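Local coordinates for protein inosine-uridine preferring nucleoside hydrolase (Gardnerella vaginalis 315-A, PDB 6BA1) that belongs to the nucleoside hydrolase family and carries a bound calcium ion in an alpha/beta fold built round a mostly parallel sheet, at residues Glu208-Trp212 with Phe309-Ser314. Residues are numbered along the deposited sequence; the frame is centred on the assembly and turned at random.
Sequences ETKQW and FMTRIS
The indole of W212 fills a hole formed by F309, M310, I313 and S314 on the neighbouring helix, a knob-into-hole fit between segments whose axes stay 11.1 Å apart. Such spacing is wide for helix packing, and the long side chains of W212 and M310 bridge it, with the segments nearly parallel at a crossing angle of -21°. At the polar rim of the indole, W212 NE1 lies 3.2 Å from S314 OG, which sits in the ring plane; the N-H...O angle of 123° makes this hydrogen bond weak. S314 OG in turn donates to M310 O at 2.8 Å, one turn back, and S314 N reaches the same carbonyl from the opposite face of its plane. The six-membered ring meets carbon instead: F309 CE1 comes at its edge, 3.7 Å from W212 CZ2, and I313 CG2 approaches W212 CZ2 obliquely at 3.5 Å.

The M310 chain bends at chi2 and chi3 as it reaches across, which sets SD beside the indole, 4.7 Å from the centroid of its five-membered ring. This Met-aromatic contact is oblique, 49° off the ring normal. Beyond the sulfur, CE passes close to E208 O and Q211 OE1, and E208 CB lies 3.7 Å from M310 CE. The carboxylate of E208 turns away to the backbone N of T205.

W212 and I313 also touch L223 of helix 218-237, while W212 meets L19 and F309 meets Y23 of helix 15-25, so both helices pack against these two neighbours. With a single weak polar link across it, the interface probably owes its cohesion mainly to apolar and sulfur-aromatic packing, while the weak bond to S314 may help to orient the indole.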
# COMPACT_ATOMS: atom_id res chain seq x y z
N GLU A 208 -21.86 -1.37 23.53
CA GLU A 208 -20.68 -1.02 24.33
C GLU A 208 -20.88 0.25 25.18
O GLU A 208 -20.40 0.31 26.31
CB GLU A 208 -19.44 -0.85 23.42
CG GLU A 208 -18.87 -2.16 22.85
CD GLU A 208 -19.74 -2.80 21.77
OE1 GLU A 208 -20.33 -2.08 20.94
OE2 GLU A 208 -19.83 -4.05 21.76
N THR A 209 -21.57 1.25 24.65
CA THR A 209 -21.78 2.52 25.38
C THR A 209 -22.83 2.39 26.49
O THR A 209 -22.77 3.11 27.49
CB THR A 209 -22.17 3.69 24.44
OG1 THR A 209 -23.46 3.47 23.88
CG2 THR A 209 -21.14 3.85 23.32
N LYS A 210 -23.79 1.48 26.32
CA LYS A 210 -24.76 1.13 27.37
C LYS A 210 -24.08 0.53 28.61
O LYS A 210 -24.61 0.67 29.72
CB LYS A 210 -25.83 0.17 26.86
N GLN A 211 -22.93 -0.12 28.43
CA GLN A 211 -22.13 -0.65 29.55
C GLN A 211 -21.52 0.47 30.40
O GLN A 211 -21.41 0.33 31.63
CB GLN A 211 -21.00 -1.56 29.06
CG GLN A 211 -21.47 -2.84 28.38
CD GLN A 211 -20.33 -3.63 27.76
OE1 GLN A 211 -19.21 -3.64 28.29
NE2 GLN A 211 -20.60 -4.28 26.64
N TRP A 212 -21.10 1.55 29.75
CA TRP A 212 -20.58 2.73 30.46
C TRP A 212 -21.67 3.47 31.26
O TRP A 212 -21.39 4.00 32.34
CB TRP A 212 -19.90 3.71 29.48
CG TRP A 212 -18.62 3.20 28.87
CD1 TRP A 212 -17.79 2.22 29.36
CD2 TRP A 212 -18.00 3.68 27.67
NE1 TRP A 212 -16.72 2.04 28.52
CE2 TRP A 212 -16.82 2.93 27.49
CE3 TRP A 212 -18.34 4.66 26.73
CZ2 TRP A 212 -15.97 3.14 26.39
CZ3 TRP A 212 -17.48 4.87 25.64
CH2 TRP A 212 -16.32 4.10 25.48
N PHE A 309 -9.68 -2.22 25.23
CA PHE A 309 -10.34 -0.91 25.21
C PHE A 309 -11.41 -0.76 26.28
O PHE A 309 -11.37 0.19 27.06
CB PHE A 309 -10.94 -0.69 23.81
CG PHE A 309 -11.68 0.60 23.63
CD1 PHE A 309 -13.05 0.67 23.86
CD2 PHE A 309 -11.03 1.72 23.14
CE1 PHE A 309 -13.75 1.85 23.67
CE2 PHE A 309 -11.72 2.91 22.94
CZ PHE A 309 -13.08 2.97 23.20
N MET A 310 -12.35 -1.70 26.33
CA MET A 310 -13.45 -1.63 27.29
C MET A 310 -13.01 -1.89 28.73
O MET A 310 -13.50 -1.22 29.64
CB MET A 310 -14.57 -2.61 26.90
CG MET A 310 -15.27 -2.26 25.59
SD MET A 310 -16.13 -0.68 25.58
CE MET A 310 -17.55 -1.06 26.59
N THR A 311 -12.09 -2.83 28.93
CA THR A 311 -11.52 -3.12 30.26
C THR A 311 -10.85 -1.88 30.86
O THR A 311 -11.12 -1.52 32.01
CB THR A 311 -10.50 -4.28 30.21
OG1 THR A 311 -11.14 -5.46 29.72
CG2 THR A 311 -9.91 -4.58 31.59
N ARG A 312 -10.00 -1.22 30.08
CA ARG A 312 -9.27 -0.04 30.54
C ARG A 312 -10.18 1.16 30.81
O ARG A 312 -10.06 1.80 31.85
CB ARG A 312 -8.20 0.35 29.53
CG ARG A 312 -6.98 -0.56 29.54
CD ARG A 312 -6.23 -0.53 28.21
NE ARG A 312 -4.79 -0.71 28.37
CZ ARG A 312 -4.17 -1.84 28.71
NH1 ARG A 312 -4.86 -2.96 28.96
NH2 ARG A 312 -2.85 -1.86 28.82
N ILE A 313 -11.09 1.44 29.88
CA ILE A 313 -11.95 2.63 29.96
C ILE A 313 -13.08 2.46 30.97
O ILE A 313 -13.38 3.40 31.72
CB ILE A 313 -12.47 3.04 28.56
CG1 ILE A 313 -11.30 3.54 27.71
CG2 ILE A 313 -13.54 4.13 28.67
CD1 ILE A 313 -11.61 3.72 26.24
N SER A 314 -13.71 1.28 31.01
CA SER A 314 -14.73 0.99 32.04
C SER A 314 -14.14 0.99 33.46
O SER A 314 -14.81 1.38 34.41
CB SER A 314 -15.45 -0.33 31.76
OG SER A 314 -16.00 -0.36 30.45